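Local coordinates for protein dihydroorotase (Campylobacter jejuni subsp. jejuni, PDB 3PNU) that probably catalyses the reversible, zinc-dependent cyclisation of N-carbamoyl-L-aspartate to dihydroorotate, the third step of de novo pyrimidine biosynthesis, at residues N40-L43 / E44-P48; D72-A75 / Y76-I80; D160-M163 / D164-S167. One frame throughout, in Å; residues are numbered along the deposited sequence.

The three contacts follow one another along a metallo-dependent hydrolase chain built on a TIM barrel. Contact 1 lies on helix 40-51, between strands 31-35 and 56-59; contact 2 belongs to the next helix, 70-84, between strands 56-59 and 90-93. Their centres are about 13 Å apart and they touch, Leu-43 CD2 lying 3.9 Å from Tyr-76 CE1, so two successive beta-alpha-beta units share an apolar seam. Contact 3 comes much later, in the loop between strand 152-154 and helix 170-179, its centre about 32 Å and 34 Å from those of contacts 1 and 2, and it meets the second subunit of the homodimer.

Contact 1 of 3, residues N40-L43 / E44-P48; sequences NQML and ELIAP
Leu-43 lays its CD1 methyl against the CB of Ala-47 one helical turn on, at 3.5 Å. CG anti to the backbone N (chi1 176°) places CD1 beside Ala-47 and turns the other branch, CD2, toward the neighbouring helix 70-84. The backbone tracks the same pair: Ala-47 N donates to Leu-43 O at 2.9 Å. A second i to i+4 pair runs beside it. The sulfur of Met-42, SD, reaches CG2 of Ile-46 at 4.0 Å, the methionine chain bending at both chi2 and chi3 and passing at a slant to the isoleucine branch. CG1 of Ile-46, set between its own backbone N and carbonyl carbon (chi1 69°), comes within 3.5 Å of Met-42 O, the acceptor that also takes the amide N of Ile-46 at 3.1 Å. These turns belong to helix 40-51, the helix of the beta-alpha-beta unit that links strands 31-35 and 56-59 of the TIM barrel. Its buried side carries Leu-43 and Ala-47 onto helix 70-84, where Leu-43 meets Ile-80 and Ala-83, and Ala-47 also rests on Ala-83. Leu-43 further touches Leu-37, a predicted substrate-binding residue, and Ile-46 touches Pro-264. Around Asn-40 and Gln-41 the bonding is weaker: Glu-44 N reaches Asn-40 O by a weak bond of 3.5 Å, and Leu-45 N is shared weakly between the carbonyls of Gln-41 and Met-42. Glu-44 CG stands 3.6 Å from Asn-40 O. Further on the helix kinks at Pro-48, whose nitrogen carries no hydrogen to donate to the preceding turn.

Contact 2 of 3, residues D72-A75 / Y76-I80; sequences DLKA and YKMRI
Arg-79 folds back along its own helix over Ala-75. Its CG lies 3.3 Å from Ala-75 O, the carbonyl that also receives the backbone N of Arg-79, and its NH1 stands 3.8 Å from the CB of Ala-75. The bend at chi3 (-70°) turns the guanidinium back across the preceding turn, where Tyr-76 CA sits 3.6 Å above the plane, over its centre. A neighbouring edge of the helix carries Lys-74 and Met-78, whose side chains run alongside each other in the same direction; the terminal methyl CE of Met-78 touches Lys-74 CG at 3.9 Å. Under both pairs the backbone is regular, with successive i to i+4 bonds such as Met-78 N to Lys-74 O at 2.8 Å. Tyr-76 lies on the buried side with Leu-73 and Ile-80, its CG anti to the backbone N (chi1 179°), and one ring face receives CD1 of Ile-80 over its centre, 3.8 Å above the plane. Strands 56-59 and 90-93, the two that helix 70-84 connects as a beta-alpha-beta unit of the barrel, lie beneath: Tyr-76 and Ile-80 both rest on Ile-59 and Met-93. Outside the helix, Arg-79 NH2 makes a salt bridge with Asp-39, and Tyr-76 OH forms a weak hydrogen bond with the carbonyl of Arg-38, a predicted substrate-binding residue. The folded arginine thus spends its charge on the segment that follows the zinc ligand His-36, and the carbonyl of Ala-75, over the same guanidinium face as Tyr-76 CA, would be expected to add a modest electrostatic attraction.

Contact 3 of 3, residues D160-M163 / D164-S167; sequences DFVM and DRES
Arg-165 hooks back onto the carbonyl of Asp-160, NE donating to Asp-160 O at 3.0 Å along a nearly straight path (165°). The acceptor lies at the edge of the guanidinium, close to its plane, and a water 2.9 Å from Arg-165 NH2 also lies within hydrogen-bonding distance of Asp-160 O. An arm extended from CG to NE makes this reach possible. NH1 goes elsewhere, to the carbonyl of Gly-223 of the second subunit, and the carboxylate of Asp-164 is engaged in a salt bridge with Arg-238 of that same subunit. Inside the loop, Asp-164 N closes a beta-turn close to type I on Phe-161 O at 2.7 Å, the donor standing 35° out of the carbonyl plane. A second water links Met-163 O to Ser-167 N across the next turn. Around these bonds, Val-162 puts its CA 3.6 Å above one guanidinium face, offset toward the rim, while its CG2 methyl comes 3.9 Å from Arg-165 NH1. The carboxylate of Asp-164 meets the ring of Phe-161 on a slant, OD2 being 4.1 Å from CD2 and the two planes 63° apart. Phe-161 also packs on Arg-238 of the second subunit; Val-162 N bonds to Asp-219 and its side chain lies on Leu-218, both of that subunit. The loop follows strand 152-154 and the zinc ligand His-155, and hands on to helix 170-179. One arginine therefore ties its own loop together and grips the partner chain, and Arg-238 of the second subunit would be expected to offset the negative charge that Asp-164 brings to this dimer interface.

Contact 1 of 3, residues N40-L43 / E44-P48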
loop_
_atom_site.group_PDB
_atom_site.type_symbol
_atom_site.label_atom_id
_atom_site.label_comp_id
_atom_site.label_asym_id
_atom_site.label_seq_id
_atom_site.Cartn_x
_atom_site.Cartn_y
_atom_site.Cartn_z
ATOM N N ASN A 40 1.731 30.623 -2.159
ATOM C CA ASN A 40 1.732 31.275 -3.449
ATOM C C ASN A 40 0.424 31.015 -4.170
ATOM O O ASN A 40 -0.641 31.195 -3.584
ATOM C CB ASN A 40 2.934 30.782 -4.257
ATOM C CG ASN A 40 4.233 30.881 -3.481
ATOM O OD1 ASN A 40 4.417 31.771 -2.644
ATOM N ND2 ASN A 40 5.149 29.962 -3.758
ATOM N N GLN A 41 0.493 30.554 -5.416
ATOM C CA GLN A 41 -0.711 30.341 -6.215
ATOM C C GLN A 41 -1.622 29.219 -5.712
ATOM O O GLN A 41 -2.846 29.317 -5.813
ATOM C CB GLN A 41 -0.339 30.157 -7.698
ATOM C CG GLN A 41 0.170 31.465 -8.374
ATOM C CD GLN A 41 1.538 31.954 -7.889
ATOM O OE1 GLN A 41 2.480 31.174 -7.758
ATOM N NE2 GLN A 41 1.656 33.264 -7.662
ATOM N N MET A 42 -1.029 28.163 -5.164
ATOM C CA MET A 42 -1.813 27.039 -4.638
ATOM C C MET A 42 -2.720 27.511 -3.482
ATOM O O MET A 42 -3.903 27.156 -3.394
ATOM C CB MET A 42 -0.878 25.902 -4.167
ATOM C CG MET A 42 -1.624 24.685 -3.582
ATOM S SD MET A 42 -2.711 23.828 -4.734
ATOM C CE MET A 42 -1.473 23.074 -5.811
ATOM N N LEU A 43 -2.140 28.312 -2.599
ATOM C CA LEU A 43 -2.878 28.867 -1.485
ATOM C C LEU A 43 -4.126 29.606 -1.968
ATOM O O LEU A 43 -5.217 29.360 -1.461
ATOM C CB LEU A 43 -1.979 29.795 -0.684
ATOM C CG LEU A 43 -2.632 30.531 0.475
ATOM C CD1 LEU A 43 -3.388 29.580 1.401
ATOM C CD2 LEU A 43 -1.559 31.299 1.225
ATOM N N GLU A 44 -3.963 30.483 -2.962
ATOM C CA GLU A 44 -5.085 31.271 -3.516
ATOM C C GLU A 44 -6.224 30.397 -4.045
ATOM O O GLU A 44 -7.384 30.823 -4.079
ATOM C CB GLU A 44 -4.594 32.209 -4.639
ATOM C CG GLU A 44 -3.578 33.268 -4.182
ATOM C CD GLU A 44 -2.862 33.969 -5.342
ATOM O OE1 GLU A 44 -3.299 33.820 -6.513
ATOM O OE2 GLU A 44 -1.849 34.666 -5.071
ATOM N N LEU A 45 -5.898 29.177 -4.450
ATOM C CA LEU A 45 -6.905 28.262 -4.990
ATOM C C LEU A 45 -7.664 27.443 -3.940
ATOM O O LEU A 45 -8.885 27.326 -4.009
ATOM C CB LEU A 45 -6.246 27.305 -5.989
ATOM C CG LEU A 45 -7.143 26.207 -6.581
ATOM C CD1 LEU A 45 -8.403 26.779 -7.197
ATOM C CD2 LEU A 45 -6.359 25.388 -7.605
ATOM N N ILE A 46 -6.941 26.877 -2.976
ATOM C CA ILE A 46 -7.562 26.014 -1.955
ATOM C C ILE A 46 -8.054 26.723 -0.666
ATOM O O ILE A 46 -9.054 26.301 -0.079
ATOM C CB ILE A 46 -6.595 24.860 -1.547
ATOM C CG1 ILE A 46 -5.388 25.406 -0.765
ATOM C CG2 ILE A 46 -6.142 24.108 -2.772
ATOM C CD1 ILE A 46 -4.448 24.341 -0.229
ATOM N N ALA A 47 -7.364 27.783 -0.244
ATOM C CA ALA A 47 -7.711 28.482 1.000
ATOM C C ALA A 47 -9.196 28.796 1.113
ATOM O O ALA A 47 -9.798 28.562 2.154
ATOM C CB ALA A 47 -6.864 29.747 1.185
ATOM N N PRO A 48 -9.790 29.343 0.050
ATOM C CA PRO A 48 -11.224 29.623 0.066
ATOM C C PRO A 48 -12.089 28.409 0.304
ATOM O O PRO A 48 -13.148 28.515 0.888
ATOM C CB PRO A 48 -11.484 30.158 -1.343
ATOM C CG PRO A 48 -10.227 30.900 -1.673
ATOM C CD PRO A 48 -9.112 30.054 -1.056
#

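Contact 2 of 3, residues D72-A75 / Y76-I80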
loop_
_atom_site.group_PDB
_atom_site.type_symbol
_atom_site.label_atom_id
_atom_site.label_comp_id
_atom_site.label_asym_id
_atom_site.label_seq_id
_atom_site.Cartn_x
_atom_site.Cartn_y
_atom_site.Cartn_z
ATOM N N ASP A 72 8.638 35.464 8.797
ATOM C CA ASP A 72 8.111 34.645 7.715
ATOM C C ASP A 72 6.693 34.164 8.028
ATOM O O ASP A 72 5.859 34.060 7.127
ATOM C CB ASP A 72 9.066 33.488 7.449
ATOM C CG ASP A 72 10.475 33.969 7.108
ATOM O OD1 ASP A 72 10.606 35.070 6.523
ATOM O OD2 ASP A 72 11.453 33.254 7.420
ATOM N N LEU A 73 6.426 33.899 9.310
ATOM C CA LEU A 73 5.097 33.449 9.759
ATOM C C LEU A 73 4.089 34.568 9.508
ATOM O O LEU A 73 3.029 34.332 8.933
ATOM C CB LEU A 73 5.137 33.058 11.244
ATOM C CG LEU A 73 3.904 32.430 11.907
ATOM C CD1 LEU A 73 3.625 31.041 11.361
ATOM C CD2 LEU A 73 4.112 32.340 13.399
ATOM N N LYS A 74 4.429 35.789 9.932
ATOM C CA LYS A 74 3.558 36.957 9.693
ATOM C C LYS A 74 3.308 37.091 8.199
ATOM O O LYS A 74 2.170 37.250 7.756
ATOM C CB LYS A 74 4.197 38.265 10.197
ATOM C CG LYS A 74 3.313 39.534 9.967
ATOM C CD LYS A 74 4.102 40.876 10.092
ATOM C CE LYS A 74 4.718 41.122 11.487
ATOM N NZ LYS A 74 3.694 41.276 12.570
ATOM N N ALA A 75 4.391 37.022 7.433
ATOM C CA ALA A 75 4.326 37.130 5.985
ATOM C C ALA A 75 3.334 36.124 5.398
ATOM O O ALA A 75 2.476 36.489 4.600
ATOM C CB ALA A 75 5.724 36.928 5.386
ATOM N N TYR A 76 3.448 34.857 5.810
ATOM C CA TYR A 76 2.557 33.780 5.322
ATOM C C TYR A 76 1.116 34.024 5.758
ATOM O O TYR A 76 0.173 33.832 4.980
ATOM C CB TYR A 76 3.079 32.424 5.820
ATOM C CG TYR A 76 2.269 31.210 5.422
ATOM C CD1 TYR A 76 1.797 31.057 4.123
ATOM C CD2 TYR A 76 2.047 30.171 6.327
ATOM C CE1 TYR A 76 1.071 29.944 3.747
ATOM C CE2 TYR A 76 1.333 29.031 5.955
ATOM C CZ TYR A 76 0.848 28.923 4.670
ATOM O OH TYR A 76 0.139 27.812 4.294
ATOM N N LYS A 77 0.952 34.454 7.008
ATOM C CA LYS A 77 -0.378 34.777 7.540
ATOM C C LYS A 77 -1.029 35.821 6.640
ATOM O O LYS A 77 -2.168 35.648 6.188
ATOM C CB LYS A 77 -0.284 35.309 8.968
ATOM C CG LYS A 77 -1.639 35.634 9.598
ATOM C CD LYS A 77 -1.502 36.014 11.077
ATOM C CE LYS A 77 -2.862 36.177 11.736
ATOM N NZ LYS A 77 -2.763 36.566 13.170
ATOM N N MET A 78 -0.295 36.904 6.370
ATOM C CA MET A 78 -0.825 37.950 5.508
ATOM C C MET A 78 -1.304 37.321 4.213
ATOM O O MET A 78 -2.431 37.574 3.778
ATOM C CB MET A 78 0.215 39.049 5.216
ATOM C CG MET A 78 0.642 39.895 6.440
ATOM S SD MET A 78 -0.713 40.740 7.336
ATOM C CE MET A 78 0.213 41.591 8.644
ATOM N N ARG A 79 -0.459 36.482 3.610
ATOM C CA ARG A 79 -0.821 35.830 2.347
ATOM C C ARG A 79 -2.108 35.026 2.503
ATOM O O ARG A 79 -2.971 35.062 1.633
ATOM C CB ARG A 79 0.321 34.948 1.800
ATOM C CG ARG A 79 1.609 35.702 1.476
ATOM C CD ARG A 79 2.578 34.876 0.599
ATOM N NE ARG A 79 3.192 33.742 1.286
ATOM C CZ ARG A 79 4.302 33.825 2.016
ATOM N NH1 ARG A 79 4.914 34.988 2.181
ATOM N NH2 ARG A 79 4.800 32.748 2.606
ATOM N N ILE A 80 -2.243 34.315 3.622
ATOM C CA ILE A 80 -3.458 33.530 3.868
ATOM C C ILE A 80 -4.661 34.456 3.947
ATOM O O ILE A 80 -5.672 34.221 3.289
ATOM C CB ILE A 80 -3.393 32.671 5.167
ATOM C CG1 ILE A 80 -2.219 31.693 5.118
ATOM C CG2 ILE A 80 -4.692 31.890 5.339
ATOM C CD1 ILE A 80 -1.964 30.969 6.392
#

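Contact 3 of 3, residues D160-M163 / D164-S167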
loop_
_atom_site.group_PDB
_atom_site.type_symbol
_atom_site.label_atom_id
_atom_site.label_comp_id
_atom_site.label_asym_id
_atom_site.label_seq_id
_atom_site.Cartn_x
_atom_site.Cartn_y
_atom_site.Cartn_z
ATOM N N ASP A 160 10.273 2.873 10.902
ATOM C CA ASP A 160 10.164 1.434 10.864
ATOM C C ASP A 160 9.239 0.997 9.706
ATOM O O ASP A 160 8.819 1.818 8.888
ATOM C CB ASP A 160 9.574 0.991 12.196
ATOM C CG ASP A 160 10.452 1.358 13.364
ATOM O OD1 ASP A 160 11.678 1.288 13.179
ATOM O OD2 ASP A 160 9.932 1.692 14.456
ATOM N N PHE A 161 8.917 -0.292 9.652
ATOM C CA PHE A 161 8.005 -0.826 8.665
ATOM C C PHE A 161 6.728 0.016 8.661
ATOM O O PHE A 161 6.142 0.274 9.711
ATOM C CB PHE A 161 7.695 -2.284 8.995
ATOM C CG PHE A 161 6.808 -2.956 7.996
ATOM C CD1 PHE A 161 7.283 -3.275 6.738
ATOM C CD2 PHE A 161 5.508 -3.298 8.320
ATOM C CE1 PHE A 161 6.469 -3.902 5.802
ATOM C CE2 PHE A 161 4.701 -3.937 7.398
ATOM C CZ PHE A 161 5.183 -4.236 6.137
ATOM N N VAL A 162 6.300 0.398 7.462
ATOM C CA VAL A 162 5.186 1.310 7.242
ATOM C C VAL A 162 3.914 1.093 8.046
ATOM O O VAL A 162 3.349 2.051 8.545
ATOM C CB VAL A 162 4.853 1.437 5.711
ATOM C CG1 VAL A 162 4.254 0.160 5.171
ATOM C CG2 VAL A 162 3.925 2.659 5.460
ATOM N N MET A 163 3.478 -0.146 8.222
ATOM C CA MET A 163 2.275 -0.389 8.980
ATOM C C MET A 163 2.473 -0.220 10.485
ATOM O O MET A 163 1.465 -0.128 11.226
ATOM C CB MET A 163 1.765 -1.798 8.717
ATOM C CG MET A 163 1.479 -2.082 7.260
ATOM S SD MET A 163 0.319 -0.889 6.537
ATOM C CE MET A 163 -1.097 -1.242 7.556
ATOM N N ASP A 164 3.734 -0.172 10.945
ATOM C CA ASP A 164 4.032 -0.051 12.382
ATOM C C ASP A 164 4.583 1.317 12.808
ATOM O O ASP A 164 4.894 1.533 13.972
ATOM C CB ASP A 164 5.113 -1.065 12.773
ATOM C CG ASP A 164 4.722 -2.510 12.504
ATOM O OD1 ASP A 164 3.527 -2.844 12.386
ATOM O OD2 ASP A 164 5.651 -3.332 12.453
ATOM N N ARG A 165 4.710 2.240 11.882
ATOM C CA ARG A 165 5.314 3.514 12.210
ATOM C C ARG A 165 4.635 4.257 13.329
ATOM O O ARG A 165 5.325 4.835 14.178
ATOM C CB ARG A 165 5.402 4.404 10.985
ATOM C CG ARG A 165 6.358 3.886 9.979
ATOM C CD ARG A 165 6.353 4.710 8.733
ATOM N NE ARG A 165 7.344 4.185 7.818
ATOM C CZ ARG A 165 7.467 4.546 6.550
ATOM N NH1 ARG A 165 6.650 5.454 6.028
ATOM N NH2 ARG A 165 8.412 3.983 5.799
ATOM N N GLU A 166 3.303 4.239 13.350
ATOM C CA GLU A 166 2.580 4.962 14.392
ATOM C C GLU A 166 2.586 4.206 15.726
ATOM O O GLU A 166 2.876 4.804 16.776
ATOM C CB GLU A 166 1.157 5.316 13.976
ATOM C CG GLU A 166 0.384 6.006 15.080
ATOM C CD GLU A 166 -1.004 6.449 14.656
ATOM O OE1 GLU A 166 -1.933 6.278 15.472
ATOM O OE2 GLU A 166 -1.169 6.951 13.517
ATOM N N SER A 167 2.267 2.919 15.706
ATOM C CA SER A 167 2.275 2.176 16.956
ATOM C C SER A 167 3.645 2.182 17.601
ATOM O O SER A 167 3.739 2.246 18.809
ATOM C CB SER A 167 1.799 0.754 16.762
ATOM O OG SER A 167 0.417 0.770 16.449
HETATM O O HOH W 1 10.305 1.912 6.687
HETATM O O HOH W 2 1.198 1.616 13.356
#